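Local coordinates for type II secretion system protein H (Vibrio cholerae, PDB 2QV8), which forms part of the pseudopilus tip complex of the type II secretion system, critical for recognising and binding secreted substrates such as proteases and toxins, at residues A[118-123]-A[140-145]; A[136-141]-A[150-155]. One frame throughout, in Å; residues are numbered along the deposited sequence.

Overall arrangement
Both contacts lie in the antiparallel sheet whose strands run 68-74, 123-129, 138-142 and 148-151 in spatial order. Strand 138-142 is common to them and has a neighbour along each edge. Contact 1 is at its C-terminal end, where Phe123, the first residue of strand 123-129, pairs with it. Contact 2 is at its N-terminal end, where it pairs with strand 148-151 of the same hairpin; Glu136 and the Arg139 side chain bond to the turn that follows. The two centres are about 14 Å apart. Val140 and Thr141 belong to both, and no other touch links the contacts. Helix 2-24 lies against both: Phe123 and Val140 touch it in contact 1, and Trp138, Val140 and Leu150 in contact 2.

Contact 1: residues A[118-123]-A[140-145]; sequences GEVTPF and VTAQEN
Phe123 and Ala142 form an antiparallel hydrogen-bonded pair where strand 123-129 begins beside the end of strand 138-142 in this pseudopilin sheet. Phe123 N donates to Ala142 O at 3.2 Å, in the carbonyl plane and on a lone pair. Pro122 CA adds a CA-H...O contact to the same oxygen. In return, Ala142 N donates to Phe123 O at 3.0 Å. Phe123 O accepts a second hydrogen bond, from Thr141 OG1 at 2.6 Å. Two bonds thus grip Phe123 O, and their donors come from opposite faces of the carbonyl plane. In the modelled conformer of Thr141, chi1 (-169°) turns OG1 away from the backbone N and toward this oxygen; OG1 is also bonded to Thr124 OG1.

With chi1 at 79°, the Phe123 side chain lays one face of its ring over the backbone at Thr141 CA and Ala142 N. Helix 2-24 touches the ring through Phe10 and Leu14. Beyond the pair, the bent side chain of Glu144 crosses Pro122 at about a right angle, with Glu144 OE2 3.7 Å from Pro122 CB. The methyl of Ala142 touches two apolar groups: Ala142 CB is 3.5 Å from Phe123 CE1 and 3.6 Å from Val120 CG1.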
loop_
_atom_site.group_PDB
_atom_site.type_symbol
_atom_site.label_atom_id
_atom_site.label_comp_id
_atom_site.label_asym_id
_atom_site.label_seq_id
_atom_site.Cartn_x
_atom_site.Cartn_y
_atom_site.Cartn_z
ATOM N N GLY A 118 -12.924 -11.054 -2.474
ATOM C CA GLY A 118 -13.062 -9.881 -1.647
ATOM C C GLY A 118 -12.096 -9.895 -0.477
ATOM O O GLY A 118 -12.079 -8.954 0.298
ATOM N N GLU A 119 -11.293 -10.956 -0.333
ATOM C CA GLU A 119 -10.330 -11.017 0.750
ATOM C C GLU A 119 -9.125 -10.152 0.411
ATOM O O GLU A 119 -8.739 -10.038 -0.740
ATOM C CB GLU A 119 -9.827 -12.441 0.994
ATOM C CG GLU A 119 -10.886 -13.467 1.299
ATOM C CD GLU A 119 -10.339 -14.859 1.078
ATOM O OE1 GLU A 119 -9.371 -15.199 1.799
ATOM O OE2 GLU A 119 -10.823 -15.578 0.152
ATOM N N VAL A 120 -8.548 -9.551 1.432
ATOM C CA VAL A 120 -7.395 -8.711 1.276
ATOM C C VAL A 120 -6.382 -9.154 2.311
ATOM O O VAL A 120 -6.730 -9.399 3.471
ATOM C CB VAL A 120 -7.730 -7.205 1.406
ATOM C CG1 VAL A 120 -6.439 -6.367 1.455
ATOM C CG2 VAL A 120 -8.686 -6.736 0.266
ATOM N N THR A 121 -5.135 -9.266 1.906
ATOM C CA THR A 121 -4.061 -9.580 2.864
ATOM C C THR A 121 -4.115 -8.642 4.100
ATOM O O THR A 121 -4.006 -7.466 3.912
ATOM C CB THR A 121 -2.681 -9.365 2.195
ATOM O OG1 THR A 121 -2.563 -10.196 1.023
ATOM C CG2 THR A 121 -1.513 -9.622 3.205
ATOM N N PRO A 122 -4.245 -9.170 5.342
ATOM C CA PRO A 122 -4.216 -8.275 6.524
ATOM C C PRO A 122 -2.902 -7.478 6.625
ATOM O O PRO A 122 -1.830 -8.041 6.550
ATOM C CB PRO A 122 -4.388 -9.221 7.687
ATOM C CG PRO A 122 -5.052 -10.450 7.103
ATOM C CD PRO A 122 -4.505 -10.573 5.728
ATOM N N PHE A 123 -3.000 -6.169 6.783
ATOM C CA PHE A 123 -1.821 -5.324 6.801
ATOM C C PHE A 123 -2.182 -3.956 7.406
ATOM O O PHE A 123 -3.369 -3.624 7.602
ATOM C CB PHE A 123 -1.285 -5.104 5.355
ATOM C CG PHE A 123 -2.077 -4.070 4.603
ATOM C CD1 PHE A 123 -3.263 -4.398 3.989
ATOM C CD2 PHE A 123 -1.643 -2.743 4.562
ATOM C CE1 PHE A 123 -3.999 -3.419 3.359
ATOM C CE2 PHE A 123 -2.395 -1.777 3.953
ATOM C CZ PHE A 123 -3.573 -2.117 3.357
ATOM N N VAL A 140 -3.647 3.126 6.820
ATOM C CA VAL A 140 -4.691 2.418 6.134
ATOM C C VAL A 140 -4.452 0.950 6.486
ATOM O O VAL A 140 -3.325 0.467 6.367
ATOM C CB VAL A 140 -4.659 2.619 4.606
ATOM C CG1 VAL A 140 -5.713 1.655 3.935
ATOM C CG2 VAL A 140 -4.863 4.129 4.222
ATOM N N THR A 141 -5.517 0.252 6.870
ATOM C CA THR A 141 -5.392 -1.131 7.319
ATOM C C THR A 141 -6.481 -2.008 6.712
ATOM O O THR A 141 -7.587 -1.556 6.481
ATOM C CB THR A 141 -5.418 -1.225 8.863
ATOM O OG1 THR A 141 -5.037 -2.535 9.280
ATOM C CG2 THR A 141 -6.807 -0.863 9.443
ATOM N N ALA A 142 -6.127 -3.264 6.429
ATOM C CA ALA A 142 -7.126 -4.277 6.089
ATOM C C ALA A 142 -7.065 -5.230 7.280
ATOM O O ALA A 142 -6.016 -5.790 7.623
ATOM C CB ALA A 142 -6.824 -4.980 4.780
ATOM N N GLN A 143 -8.175 -5.322 7.999
ATOM C CA GLN A 143 -8.163 -6.022 9.288
ATOM C C GLN A 143 -8.306 -7.502 9.061
ATOM O O GLN A 143 -8.705 -7.938 7.976
ATOM C CB GLN A 143 -9.260 -5.471 10.218
ATOM C CG GLN A 143 -9.075 -4.011 10.515
ATOM C CD GLN A 143 -10.039 -3.458 11.561
ATOM O OE1 GLN A 143 -9.748 -2.441 12.184
ATOM N NE2 GLN A 143 -11.173 -4.148 11.782
ATOM N N GLU A 144 -7.957 -8.295 10.075
ATOM C CA GLU A 144 -8.118 -9.754 9.988
ATOM C C GLU A 144 -9.569 -10.136 9.641
ATOM O O GLU A 144 -9.811 -11.108 8.937
ATOM C CB GLU A 144 -7.735 -10.409 11.314
ATOM C CG GLU A 144 -6.250 -10.406 11.612
ATOM C CD GLU A 144 -5.469 -11.454 10.819
ATOM O OE1 GLU A 144 -6.100 -12.422 10.300
ATOM O OE2 GLU A 144 -4.220 -11.313 10.736
ATOM N N ASN A 145 -10.533 -9.358 10.140
ATOM C CA ASN A 145 -11.965 -9.593 9.849
ATOM C C ASN A 145 -12.458 -9.147 8.452
ATOM O O ASN A 145 -13.619 -9.364 8.129
ATOM C CB ASN A 145 -12.847 -8.967 10.951
ATOM C CG ASN A 145 -12.811 -7.445 10.959
ATOM O OD1 ASN A 145 -12.168 -6.806 10.128
ATOM N ND2 ASN A 145 -13.501 -6.855 11.927
#

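Contact 2: residues A[136-141]-A[150-155]; sequences EQWRVT and LLAPGE
Trp138 lays one face of its indole over Ala152 and Pro153, just past the paired part of a beta hairpin. Pro153 CD sits 3.3 Å from the centroid of the five-membered ring of Trp138, 11° off the normal. Ala152 CA lies over the six-membered ring of Trp138, 3.9 Å from its centroid. Both are CH-pi contacts, and the proline and alanine lie side by side against one face of the indole.

The guanidinium of Arg139 meets the type II turn from Ala152 to Glu155 edge-on. Its chain bends at chi3 (-69°), and the guanidinium lies flat between Glu136 CA on one face and Leu151 CD1 on the other. NH1 and NH2 of Arg139 both reach Glu155 O, the NH2 bond being 2.8 Å. Arg139 NE donates to Gln137 O at 2.7 Å, which also fixes the rotation of the group. The turn is tied on by Gly154 N to Glu136 O, 2.8 Å.

Arg139 and Leu151 are a hydrogen-bonded pair. On the other face of the sheet, Leu150 CD1 packs against Val140 CG2 at 3.9 Å. Val140 and Leu150 face helix 2-24, touching Phe10 and Ala7; Trp138 also reaches that helix, at Ala3 and Lys4. Arg139 instead lies against Thr124 and Ser126 of strand 123-129.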
loop_
_atom_site.group_PDB
_atom_site.type_symbol
_atom_site.label_atom_id
_atom_site.label_comp_id
_atom_site.label_asym_id
_atom_site.label_seq_id
_atom_site.Cartn_x
_atom_site.Cartn_y
_atom_site.Cartn_z
ATOM N N GLU A 136 1.190 4.681 15.067
ATOM C CA GLU A 136 0.006 5.526 15.339
ATOM C C GLU A 136 -0.048 6.806 14.510
ATOM O O GLU A 136 -0.579 7.819 14.946
ATOM C CB GLU A 136 -0.156 5.784 16.843
ATOM C CG GLU A 136 -0.164 4.445 17.639
ATOM C CD GLU A 136 -0.914 4.522 18.923
ATOM O OE1 GLU A 136 -0.507 5.331 19.778
ATOM O OE2 GLU A 136 -1.930 3.800 19.067
ATOM N N GLN A 137 0.457 6.725 13.276
ATOM C CA GLN A 137 0.366 7.804 12.302
ATOM C C GLN A 137 -0.903 7.709 11.469
ATOM O O GLN A 137 -1.806 6.943 11.797
ATOM C CB GLN A 137 1.610 7.764 11.372
ATOM C CG GLN A 137 2.957 7.986 12.056
ATOM C CD GLN A 137 3.229 9.437 12.486
ATOM O OE1 GLN A 137 2.386 10.311 12.335
ATOM N NE2 GLN A 137 4.460 9.699 12.978
ATOM N N TRP A 138 -0.996 8.464 10.374
ATOM C CA TRP A 138 -2.038 8.225 9.408
ATOM C C TRP A 138 -1.831 6.808 8.866
ATOM O O TRP A 138 -0.724 6.465 8.475
ATOM C CB TRP A 138 -2.029 9.265 8.286
ATOM C CG TRP A 138 -2.733 10.511 8.657
ATOM C CD1 TRP A 138 -2.168 11.685 9.047
ATOM C CD2 TRP A 138 -4.149 10.710 8.686
ATOM N NE1 TRP A 138 -3.143 12.604 9.320
ATOM C CE2 TRP A 138 -4.372 12.039 9.096
ATOM C CE3 TRP A 138 -5.245 9.904 8.399
ATOM C CZ2 TRP A 138 -5.644 12.568 9.246
ATOM C CZ3 TRP A 138 -6.538 10.450 8.541
ATOM C CH2 TRP A 138 -6.714 11.761 8.953
ATOM N N ARG A 139 -2.870 5.966 8.925
ATOM C CA ARG A 139 -2.740 4.558 8.549
ATOM C C ARG A 139 -3.913 4.079 7.693
ATOM O O ARG A 139 -5.041 4.537 7.846
ATOM C CB ARG A 139 -2.701 3.676 9.785
ATOM C CG ARG A 139 -1.377 3.624 10.507
ATOM C CD ARG A 139 -1.549 3.296 11.955
ATOM N NE ARG A 139 -2.191 4.388 12.645
ATOM C CZ ARG A 139 -2.925 4.307 13.744
ATOM N NH1 ARG A 139 -3.143 3.158 14.366
ATOM N NH2 ARG A 139 -3.436 5.420 14.229
ATOM N N VAL A 140 -3.647 3.126 6.820
ATOM C CA VAL A 140 -4.691 2.418 6.134
ATOM C C VAL A 140 -4.452 0.950 6.486
ATOM O O VAL A 140 -3.325 0.467 6.367
ATOM C CB VAL A 140 -4.659 2.619 4.606
ATOM C CG1 VAL A 140 -5.713 1.655 3.935
ATOM C CG2 VAL A 140 -4.863 4.129 4.222
ATOM N N THR A 141 -5.517 0.252 6.870
ATOM C CA THR A 141 -5.392 -1.131 7.319
ATOM C C THR A 141 -6.481 -2.008 6.712
ATOM O O THR A 141 -7.587 -1.556 6.481
ATOM C CB THR A 141 -5.418 -1.225 8.863
ATOM O OG1 THR A 141 -5.037 -2.535 9.280
ATOM C CG2 THR A 141 -6.807 -0.863 9.443
ATOM N N LEU A 150 -9.376 3.659 7.330
ATOM C CA LEU A 150 -8.445 4.769 7.416
ATOM C C LEU A 150 -8.396 5.262 8.875
ATOM O O LEU A 150 -9.438 5.640 9.457
ATOM C CB LEU A 150 -8.889 5.896 6.466
ATOM C CG LEU A 150 -8.131 7.223 6.514
ATOM C CD1 LEU A 150 -6.742 7.083 5.896
ATOM C CD2 LEU A 150 -8.942 8.302 5.813
ATOM N N LEU A 151 -7.210 5.216 9.455
ATOM C CA LEU A 151 -6.985 5.646 10.843
ATOM C C LEU A 151 -6.185 6.958 10.922
ATOM O O LEU A 151 -5.163 7.113 10.268
ATOM C CB LEU A 151 -6.293 4.568 11.643
ATOM C CG LEU A 151 -6.889 3.157 11.704
ATOM C CD1 LEU A 151 -5.949 2.213 12.373
ATOM C CD2 LEU A 151 -8.192 3.184 12.474
ATOM N N ALA A 152 -6.657 7.888 11.745
ATOM C CA ALA A 152 -5.949 9.150 12.014
ATOM C C ALA A 152 -4.815 8.908 12.992
ATOM O O ALA A 152 -4.801 7.917 13.714
ATOM C CB ALA A 152 -6.899 10.226 12.569
ATOM N N PRO A 153 -3.866 9.832 13.043
ATOM C CA PRO A 153 -2.818 9.751 14.050
ATOM C C PRO A 153 -3.388 9.676 15.447
ATOM O O PRO A 153 -4.352 10.413 15.786
ATOM C CB PRO A 153 -2.041 11.058 13.865
ATOM C CG PRO A 153 -2.374 11.528 12.539
ATOM C CD PRO A 153 -3.739 11.031 12.217
ATOM N N GLY A 154 -2.824 8.784 16.264
ATOM C CA GLY A 154 -3.317 8.611 17.623
ATOM C C GLY A 154 -4.493 7.662 17.806
ATOM O O GLY A 154 -4.723 7.163 18.898
ATOM N N GLU A 155 -5.209 7.389 16.739
ATOM C CA GLU A 155 -6.398 6.549 16.771
ATOM C C GLU A 155 -6.039 5.082 16.957
ATOM O O GLU A 155 -5.135 4.572 16.315
ATOM C CB GLU A 155 -7.184 6.747 15.464
ATOM C CG GLU A 155 -8.504 6.045 15.465
ATOM C CD GLU A 155 -9.399 6.295 14.256
ATOM O OE1 GLU A 155 -9.019 7.027 13.314
ATOM O OE2 GLU A 155 -10.516 5.727 14.278
HETATM O O HOH W 1 -4.004 5.377 20.607
#